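Local structure of MmeI (Methylophilus methylotrophus, 5HR4) at residues I561-R566 against C582-F587; V623-C628 against F894-Y899; A781-F786 against A836-L841. The protein is a Type IIL restriction-modification enzyme that binds DNA and probably transfers a methyl group from S-adenosylmethionine to N6 of adenine. All blocks are in the same frame, centred on the assembly; numbering follows the deposited sequence.

In the fold
The three contacts lie progressively farther from the centre of the chain. Contact 1 pairs two strands of the central sheet of the methyltransferase domain, contact 2 holds a loop of the target recognition region against a C-terminal helix, and contact 3 packs two helices of the same two regions. The centres of contacts 1 and 2 are about 21 Å apart, those of 2 and 3 about 27 Å. In sequence, contact 3 is nested within the long loop that contact 2 closes. None forms part of the calcium site or the sinefungin pocket, although the Cys582 side chain in contact 1 is about 9 Å from bound sinefungin. The nearest atoms of contacts 1, 2 and 3 are about 5, 9 and 16 Å from the DNA.

Contact 1: residues I561-R566 against C582-F587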
loop_
_atom_site.group_PDB
_atom_site.type_symbol
_atom_site.label_atom_id
_atom_site.label_comp_id
_atom_site.label_asym_id
_atom_site.label_seq_id
_atom_site.Cartn_x
_atom_site.Cartn_y
_atom_site.Cartn_z
ATOM N N ILE A 561 -10.995 -16.339 3.589
ATOM C CA ILE A 561 -9.771 -15.735 4.118
ATOM C C ILE A 561 -9.167 -16.667 5.155
ATOM O O ILE A 561 -9.812 -16.981 6.159
ATOM C CB ILE A 561 -10.028 -14.359 4.746
ATOM C CG1 ILE A 561 -10.726 -13.411 3.780
ATOM C CG2 ILE A 561 -8.713 -13.737 5.184
ATOM C CD1 ILE A 561 -11.102 -12.137 4.470
ATOM N N ASN A 562 -7.909 -17.058 4.946
ATOM C CA ASN A 562 -7.261 -18.052 5.795
ATOM C C ASN A 562 -6.282 -17.465 6.793
ATOM O O ASN A 562 -6.110 -18.031 7.874
ATOM C CB ASN A 562 -6.541 -19.077 4.929
ATOM C CG ASN A 562 -7.513 -19.933 4.172
ATOM O OD1 ASN A 562 -8.417 -20.524 4.782
ATOM N ND2 ASN A 562 -7.384 -19.970 2.829
ATOM N N PHE A 563 -5.627 -16.365 6.456
ATOM C CA PHE A 563 -4.851 -15.643 7.446
ATOM C C PHE A 563 -4.798 -14.200 6.995
ATOM O O PHE A 563 -5.103 -13.884 5.846
ATOM C CB PHE A 563 -3.450 -16.234 7.622
ATOM C CG PHE A 563 -2.512 -15.939 6.481
ATOM C CD1 PHE A 563 -1.726 -14.787 6.483
ATOM C CD2 PHE A 563 -2.399 -16.817 5.419
ATOM C CE1 PHE A 563 -0.854 -14.517 5.443
ATOM C CE2 PHE A 563 -1.531 -16.549 4.364
ATOM C CZ PHE A 563 -0.756 -15.403 4.373
ATOM N N ALA A 564 -4.412 -13.324 7.913
ATOM C CA ALA A 564 -4.415 -11.902 7.614
ATOM C C ALA A 564 -3.539 -11.184 8.619
ATOM O O ALA A 564 -3.563 -11.512 9.806
ATOM C CB ALA A 564 -5.836 -11.324 7.654
ATOM N N HIS A 565 -2.783 -10.199 8.131
ATOM C CA HIS A 565 -2.079 -9.225 8.960
ATOM C C HIS A 565 -2.912 -7.955 9.028
ATOM O O HIS A 565 -3.172 -7.324 7.997
ATOM C CB HIS A 565 -0.701 -8.890 8.386
ATOM C CG HIS A 565 0.332 -9.950 8.594
ATOM N ND1 HIS A 565 1.413 -9.776 9.433
ATOM C CD2 HIS A 565 0.465 -11.188 8.059
ATOM C CE1 HIS A 565 2.157 -10.867 9.420
ATOM N NE2 HIS A 565 1.606 -11.739 8.590
ATOM N N ARG A 566 -3.290 -7.547 10.234
ATOM C CA ARG A 566 -3.971 -6.274 10.395
ATOM C C ARG A 566 -3.003 -5.117 10.141
ATOM O O ARG A 566 -1.811 -5.309 9.875
ATOM C CB ARG A 566 -4.578 -6.175 11.783
ATOM C CG ARG A 566 -5.722 -7.097 12.011
ATOM C CD ARG A 566 -6.235 -6.874 13.400
ATOM N NE ARG A 566 -7.028 -5.657 13.450
ATOM C CZ ARG A 566 -8.135 -5.483 12.734
ATOM N NH1 ARG A 566 -8.549 -6.439 11.918
ATOM N NH2 ARG A 566 -8.826 -4.358 12.821
ATOM N N CYS A 582 -0.883 -0.699 5.808
ATOM C CA CYS A 582 -1.080 -1.905 5.010
ATOM C C CYS A 582 -1.799 -3.019 5.757
ATOM O O CYS A 582 -1.917 -3.016 6.985
ATOM C CB CYS A 582 0.256 -2.457 4.526
ATOM S SG CYS A 582 0.989 -1.348 3.384
ATOM N N VAL A 583 -2.269 -3.986 4.974
ATOM C CA VAL A 583 -2.720 -5.280 5.452
ATOM C C VAL A 583 -2.127 -6.319 4.515
ATOM O O VAL A 583 -1.569 -5.989 3.465
ATOM C CB VAL A 583 -4.255 -5.397 5.496
ATOM C CG1 VAL A 583 -4.823 -4.436 6.517
ATOM C CG2 VAL A 583 -4.831 -5.099 4.125
ATOM N N ILE A 584 -2.207 -7.582 4.934
ATOM C CA ILE A 584 -1.872 -8.735 4.104
ATOM C C ILE A 584 -3.039 -9.699 4.200
ATOM O O ILE A 584 -3.459 -10.047 5.306
ATOM C CB ILE A 584 -0.574 -9.439 4.547
ATOM C CG1 ILE A 584 0.612 -8.479 4.545
ATOM C CG2 ILE A 584 -0.288 -10.616 3.633
ATOM C CD1 ILE A 584 1.894 -9.084 5.073
ATOM N N ILE A 585 -3.564 -10.135 3.058
ATOM C CA ILE A 585 -4.768 -10.965 3.020
ATOM C C ILE A 585 -4.432 -12.263 2.317
ATOM O O ILE A 585 -4.256 -12.292 1.091
ATOM C CB ILE A 585 -5.939 -10.264 2.317
ATOM C CG1 ILE A 585 -6.366 -9.022 3.116
ATOM C CG2 ILE A 585 -7.102 -11.219 2.215
ATOM C CD1 ILE A 585 -7.268 -8.023 2.356
ATOM N N GLY A 586 -4.359 -13.355 3.093
ATOM C CA GLY A 586 -4.234 -14.684 2.521
ATOM C C GLY A 586 -5.606 -15.294 2.284
ATOM O O GLY A 586 -6.454 -15.307 3.183
ATOM N N PHE A 587 -5.822 -15.809 1.074
ATOM C CA PHE A 587 -7.156 -16.276 0.720
ATOM C C PHE A 587 -7.060 -17.410 -0.293
ATOM O O PHE A 587 -6.002 -17.695 -0.856
ATOM C CB PHE A 587 -8.022 -15.120 0.178
ATOM C CG PHE A 587 -7.497 -14.530 -1.093
ATOM C CD1 PHE A 587 -6.437 -13.636 -1.073
ATOM C CD2 PHE A 587 -8.028 -14.903 -2.311
ATOM C CE1 PHE A 587 -5.930 -13.111 -2.235
ATOM C CE2 PHE A 587 -7.532 -14.372 -3.480
ATOM C CZ PHE A 587 -6.476 -13.475 -3.443
#
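A classic beta bulge interrupts the regular pairing of these antiparallel strands: Asn562 and Phe563 both stand opposite the single residue Gly586. Asn562 N donates to Gly586 O at 2.9 Å, and Gly586 N returns a bond to Phe563 O. In both, the donor sits above the carbonyl plane. Beyond the bulge the pairing is regular, with His565 N to Ile584 O at 2.9 Å and Ile584 N to His565 O at 3.2 Å, each N-H meeting a lone pair of its acceptor. The hairpin belongs to the Rossmann-like methyltransferase sheet, in which strand 581-588 runs antiparallel to both neighbours, 532-538 and 560-569, giving the 3-2-1-4-5-7-6 strand order of class I methyltransferases. With CG set between backbone N and C (chi1 74°), the Phe563 ring lies over Gly586, whose CA is 4.0 Å from the ring centroid in a CH-pi contact. Glycine, having no side chain, lets its CA approach the ring. The His565 and Ile584 side chains run alongside each other off the same face, and Ile584 CD1 rests over the imidazole, 4.1 Å from its centroid. That ring also stacks with Tyr598, while His565 ND1 is hydrogen-bonded to Tyr600 OH.

Contact 2: residues V623-C628 against F894-Y899; sequences VDVIAC and FLFETY
Phe894 O is the best-held polar atom, gripped by two donors from one residue a helical turn later: Thr898 N at 3.1 Å and Thr898 OG1 at 3.0 Å. The hydroxyl approaches from above the carbonyl plane, the side chain bonding back to the preceding turn of its own helix, 888-903. Across the contact the helix presents Phe896 and Tyr899 to the irregular segment 623-628. Tyr899 has CG anti to its backbone N (chi1 172°), which carries the ring out to the loop. There Val625 CG1, itself anti to the backbone N, meets the ring at its edge, 3.9 Å from Tyr899 CE2, the two side chains crossing obliquely. Farther along, Ala627 CB comes within 4.3 Å of Tyr899 CZ. At the ring's tip Cys628 N points at Tyr899 OH, a nearly straight (163°) but weak hydrogen bond of 3.4 Å. The amide just before it, Ala627 N, is taken by another tyrosine hydroxyl, that of Tyr618. Phe896 meets Val625 through both backbone and side chain, with CE2 3.5 Å from Val625 O and CD2 touching Val625 CG1, and its ring also meets Trp797. Ile626 points away from helix 888-903 and packs on helix 544-556 of the methyltransferase domain, including Trp551. The loop thus runs between that domain and the C-terminal helix, with Val625 and Ala627 packing on Tyr899 and Ile626 on helix 544-556. Since one weak bond is the sole hydrogen bond across the contact, cohesion here probably rests mainly on aromatic and aliphatic packing, with the tyrosine hydroxyl adding a modest polar tie to the loop backbone.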
loop_
_atom_site.group_PDB
_atom_site.type_symbol
_atom_site.label_atom_id
_atom_site.label_comp_id
_atom_site.label_asym_id
_atom_site.label_seq_id
_atom_site.Cartn_x
_atom_site.Cartn_y
_atom_site.Cartn_z
ATOM N N VAL A 623 -18.556 -12.149 12.785
ATOM C CA VAL A 623 -19.554 -12.576 11.809
ATOM C C VAL A 623 -19.252 -11.924 10.468
ATOM O O VAL A 623 -18.459 -10.979 10.396
ATOM C CB VAL A 623 -20.982 -12.256 12.294
ATOM C CG1 VAL A 623 -21.177 -12.751 13.711
ATOM C CG2 VAL A 623 -21.276 -10.779 12.220
ATOM N N ASP A 624 -19.878 -12.430 9.405
ATOM C CA ASP A 624 -19.606 -12.007 8.038
ATOM C C ASP A 624 -20.591 -10.950 7.527
ATOM O O ASP A 624 -20.737 -10.783 6.310
ATOM C CB ASP A 624 -19.601 -13.220 7.109
ATOM C CG ASP A 624 -18.204 -13.753 6.860
ATOM O OD1 ASP A 624 -17.333 -13.533 7.723
ATOM O OD2 ASP A 624 -17.961 -14.377 5.802
ATOM N N VAL A 625 -21.249 -10.228 8.422
ATOM C CA VAL A 625 -22.169 -9.164 8.039
ATOM C C VAL A 625 -21.375 -7.891 7.783
ATOM O O VAL A 625 -20.524 -7.501 8.591
ATOM C CB VAL A 625 -23.218 -8.941 9.137
ATOM C CG1 VAL A 625 -23.967 -7.660 8.893
ATOM C CG2 VAL A 625 -24.166 -10.121 9.210
ATOM N N ILE A 626 -21.658 -7.230 6.666
ATOM C CA ILE A 626 -20.994 -5.988 6.293
ATOM C C ILE A 626 -21.973 -4.838 6.466
ATOM O O ILE A 626 -23.141 -4.944 6.072
ATOM C CB ILE A 626 -20.468 -6.043 4.845
ATOM C CG1 ILE A 626 -19.411 -7.139 4.709
ATOM C CG2 ILE A 626 -19.903 -4.693 4.446
ATOM C CD1 ILE A 626 -18.802 -7.252 3.312
ATOM N N ALA A 627 -21.494 -3.737 7.049
ATOM C CA ALA A 627 -22.296 -2.525 7.193
ATOM C C ALA A 627 -22.257 -1.715 5.895
ATOM O O ALA A 627 -21.175 -1.379 5.399
ATOM C CB ALA A 627 -21.778 -1.703 8.371
ATOM N N CYS A 628 -23.432 -1.406 5.340
ATOM C CA CYS A 628 -23.548 -0.741 4.043
ATOM C C CYS A 628 -23.873 0.734 4.213
ATOM O O CYS A 628 -24.680 1.103 5.065
ATOM C CB CYS A 628 -24.642 -1.376 3.179
ATOM S SG CYS A 628 -24.503 -3.152 2.881
ATOM N N PHE A 894 -21.714 -7.095 19.797
ATOM C CA PHE A 894 -23.082 -6.878 20.256
ATOM C C PHE A 894 -23.817 -5.868 19.386
ATOM O O PHE A 894 -24.995 -6.058 19.063
ATOM C CB PHE A 894 -23.068 -6.413 21.712
ATOM C CG PHE A 894 -24.423 -6.078 22.256
ATOM C CD1 PHE A 894 -24.974 -4.820 22.067
ATOM C CD2 PHE A 894 -25.139 -7.016 22.975
ATOM C CE1 PHE A 894 -26.220 -4.514 22.572
ATOM C CE2 PHE A 894 -26.380 -6.715 23.479
ATOM C CZ PHE A 894 -26.922 -5.464 23.283
ATOM N N LEU A 895 -23.156 -4.771 19.024
ATOM C CA LEU A 895 -23.755 -3.846 18.072
ATOM C C LEU A 895 -24.114 -4.546 16.764
ATOM O O LEU A 895 -25.157 -4.260 16.171
ATOM C CB LEU A 895 -22.806 -2.681 17.823
ATOM C CG LEU A 895 -22.660 -1.812 19.065
ATOM C CD1 LEU A 895 -21.440 -0.918 18.952
ATOM C CD2 LEU A 895 -23.926 -0.997 19.285
ATOM N N PHE A 896 -23.276 -5.477 16.299
ATOM C CA PHE A 896 -23.601 -6.119 15.026
ATOM C C PHE A 896 -24.785 -7.076 15.144
ATOM O O PHE A 896 -25.509 -7.277 14.160
ATOM C CB PHE A 896 -22.390 -6.850 14.455
ATOM C CG PHE A 896 -21.545 -6.007 13.533
ATOM C CD1 PHE A 896 -20.551 -5.179 14.043
ATOM C CD2 PHE A 896 -21.725 -6.052 12.163
ATOM C CE1 PHE A 896 -19.756 -4.417 13.211
ATOM C CE2 PHE A 896 -20.930 -5.290 11.329
ATOM C CZ PHE A 896 -19.948 -4.474 11.857
ATOM N N GLU A 897 -25.001 -7.692 16.313
ATOM C CA GLU A 897 -26.251 -8.423 16.508
ATOM C C GLU A 897 -27.441 -7.475 16.400
ATOM O O GLU A 897 -28.429 -7.783 15.722
ATOM C CB GLU A 897 -26.251 -9.156 17.852
ATOM N N THR A 898 -27.348 -6.301 17.032
ATOM C CA THR A 898 -28.403 -5.299 16.913
ATOM C C THR A 898 -28.539 -4.802 15.477
ATOM O O THR A 898 -29.647 -4.732 14.930
ATOM C CB THR A 898 -28.115 -4.121 17.839
ATOM O OG1 THR A 898 -27.588 -4.607 19.079
ATOM C CG2 THR A 898 -29.393 -3.321 18.094
ATOM N N TYR A 899 -27.422 -4.425 14.858
ATOM C CA TYR A 899 -27.479 -3.968 13.478
ATOM C C TYR A 899 -28.161 -4.994 12.591
ATOM O O TYR A 899 -28.971 -4.640 11.728
ATOM C CB TYR A 899 -26.071 -3.671 12.964
ATOM C CG TYR A 899 -26.005 -3.367 11.484
ATOM C CD1 TYR A 899 -26.294 -2.088 10.997
ATOM C CD2 TYR A 899 -25.652 -4.352 10.573
ATOM C CE1 TYR A 899 -26.237 -1.806 9.640
ATOM C CE2 TYR A 899 -25.594 -4.080 9.216
ATOM C CZ TYR A 899 -25.888 -2.809 8.753
ATOM O OH TYR A 899 -25.815 -2.553 7.401
#

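Contact 3: residues A781-F786 against A836-L841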
loop_
_atom_site.group_PDB
_atom_site.type_symbol
_atom_site.label_atom_id
_atom_site.label_comp_id
_atom_site.label_asym_id
_atom_site.label_seq_id
_atom_site.Cartn_x
_atom_site.Cartn_y
_atom_site.Cartn_z
ATOM N N ALA A 781 -29.440 20.213 17.653
ATOM C CA ALA A 781 -29.275 18.909 18.288
ATOM C C ALA A 781 -29.581 19.007 19.778
ATOM O O ALA A 781 -28.954 19.790 20.503
ATOM C CB ALA A 781 -27.864 18.365 18.071
ATOM N N GLU A 782 -30.547 18.207 20.226
ATOM C CA GLU A 782 -30.884 18.153 21.633
ATOM C C GLU A 782 -29.745 17.474 22.403
ATOM O O GLU A 782 -28.974 16.702 21.822
ATOM C CB GLU A 782 -32.205 17.407 21.814
ATOM N N PRO A 783 -29.601 17.764 23.704
ATOM C CA PRO A 783 -28.435 17.243 24.440
ATOM C C PRO A 783 -28.335 15.727 24.433
ATOM O O PRO A 783 -27.223 15.188 24.503
ATOM C CB PRO A 783 -28.651 17.772 25.863
ATOM C CG PRO A 783 -29.633 18.887 25.725
ATOM C CD PRO A 783 -30.511 18.516 24.586
ATOM N N LEU A 784 -29.470 15.028 24.367
ATOM C CA LEU A 784 -29.459 13.574 24.337
ATOM C C LEU A 784 -28.551 13.051 23.231
ATOM O O LEU A 784 -27.730 12.150 23.457
ATOM C CB LEU A 784 -30.888 13.062 24.158
ATOM C CG LEU A 784 -31.064 11.615 23.696
ATOM C CD1 LEU A 784 -30.706 10.645 24.807
ATOM C CD2 LEU A 784 -32.491 11.392 23.208
ATOM N N ILE A 785 -28.679 13.613 22.021
ATOM C CA ILE A 785 -27.901 13.114 20.888
ATOM C C ILE A 785 -26.413 13.355 21.105
ATOM O O ILE A 785 -25.578 12.530 20.713
ATOM C CB ILE A 785 -28.375 13.762 19.584
ATOM N N PHE A 786 -26.061 14.478 21.745
ATOM C CA PHE A 786 -24.672 14.698 22.134
ATOM C C PHE A 786 -24.186 13.617 23.095
ATOM O O PHE A 786 -22.996 13.271 23.100
ATOM C CB PHE A 786 -24.503 16.073 22.784
ATOM C CG PHE A 786 -23.158 16.267 23.408
ATOM C CD1 PHE A 786 -22.097 16.728 22.653
ATOM C CD2 PHE A 786 -22.934 15.931 24.734
ATOM C CE1 PHE A 786 -20.841 16.893 23.210
ATOM C CE2 PHE A 786 -21.678 16.082 25.299
ATOM C CZ PHE A 786 -20.629 16.566 24.531
ATOM N N ALA A 836 -25.950 12.886 32.175
ATOM C CA ALA A 836 -24.533 12.627 31.937
ATOM C C ALA A 836 -23.966 13.597 30.905
ATOM O O ALA A 836 -22.848 14.108 31.065
ATOM C CB ALA A 836 -24.335 11.184 31.482
ATOM N N ALA A 837 -24.736 13.868 29.847
ATOM C CA ALA A 837 -24.320 14.823 28.824
ATOM C C ALA A 837 -23.927 16.160 29.442
ATOM O O ALA A 837 -22.830 16.675 29.192
ATOM C CB ALA A 837 -25.443 15.003 27.805
ATOM N N PHE A 838 -24.797 16.722 30.287
ATOM C CA PHE A 838 -24.457 17.982 30.932
ATOM C C PHE A 838 -23.273 17.820 31.875
ATOM O O PHE A 838 -22.490 18.765 32.054
ATOM C CB PHE A 838 -25.673 18.549 31.668
ATOM C CG PHE A 838 -26.687 19.190 30.760
ATOM C CD1 PHE A 838 -26.372 20.345 30.056
ATOM C CD2 PHE A 838 -27.958 18.641 30.612
ATOM C CE1 PHE A 838 -27.301 20.936 29.218
ATOM C CE2 PHE A 838 -28.897 19.232 29.772
ATOM C CZ PHE A 838 -28.567 20.377 29.076
ATOM N N ALA A 839 -23.106 16.629 32.465
ATOM C CA ALA A 839 -21.956 16.397 33.334
ATOM C C ALA A 839 -20.655 16.421 32.539
ATOM O O ALA A 839 -19.649 16.977 33.003
ATOM C CB ALA A 839 -22.114 15.074 34.083
ATOM N N ILE A 840 -20.660 15.830 31.336
ATOM C CA ILE A 840 -19.511 15.962 30.435
ATOM C C ILE A 840 -19.262 17.430 30.100
ATOM O O ILE A 840 -18.145 17.946 30.270
ATOM C CB ILE A 840 -19.717 15.124 29.158
ATOM C CG1 ILE A 840 -19.617 13.633 29.465
ATOM C CG2 ILE A 840 -18.684 15.489 28.123
ATOM C CD1 ILE A 840 -20.055 12.735 28.329
ATOM N N LEU A 841 -20.299 18.126 29.622
ATOM C CA LEU A 841 -20.127 19.527 29.241
ATOM C C LEU A 841 -19.520 20.339 30.380
ATOM O O LEU A 841 -18.515 21.038 30.189
ATOM C CB LEU A 841 -21.462 20.133 28.806
ATOM C CG LEU A 841 -21.946 19.851 27.384
ATOM C CD1 LEU A 841 -23.025 20.842 27.038
ATOM C CD2 LEU A 841 -20.801 19.893 26.371
#
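From CB outward, Phe786 reaches across from helix 783-790 to helix 827-845. CB and CG carry the ring off its helix towards the partner, CG lying anti to the backbone N (chi1 170°). CD2 is the first ring atom to touch, 4.1 Å from Ala837 CB, which lies at the ring edge near its plane. Next along the same edge, CE2 lies among Leu841 CD2, Ala837 O and Ile840 CG2, the last at 4.2 Å. At the tip, CZ makes the closest of the ring's contacts across the interface, 3.8 Å from Leu841 CD2, whose side chain crosses the phenyl obliquely. An alanine here, in place of the phenylalanine, would lose the ring's contacts with Ala837, Ile840 and Leu841, and would probably loosen the join between the two helices. Ala837, Ile840 and Leu841 are spaced i, i+3 and i+4, so they line one side of their helix, the first two meeting the ring at its edge. The small side chain of Ala837 is consistent with the close approach here: its methyl also touches Pro783 O at 3.8 Å, and the backbones come closest, with the CA atoms of Pro783 and Ala837 6.5 Å apart. Pro783 opens its helix directly after the N-cap residue Glu782, a position at which proline's missing N-H costs no helical bond. Its CG lies 3.8 Å from Phe838 CZ, at the more exposed border of the contact. Behind the interface, Ile840 also packs on Leu865, Ala868 and His869 of helix 863-880, and Phe786 touches Leu747 of strand 746-750, so the contact joins the sheet of the target recognition region to the C-terminal helices. With no hydrogen bond between the segments, the join probably rests mainly on apolar packing and the fit of side chains of different size.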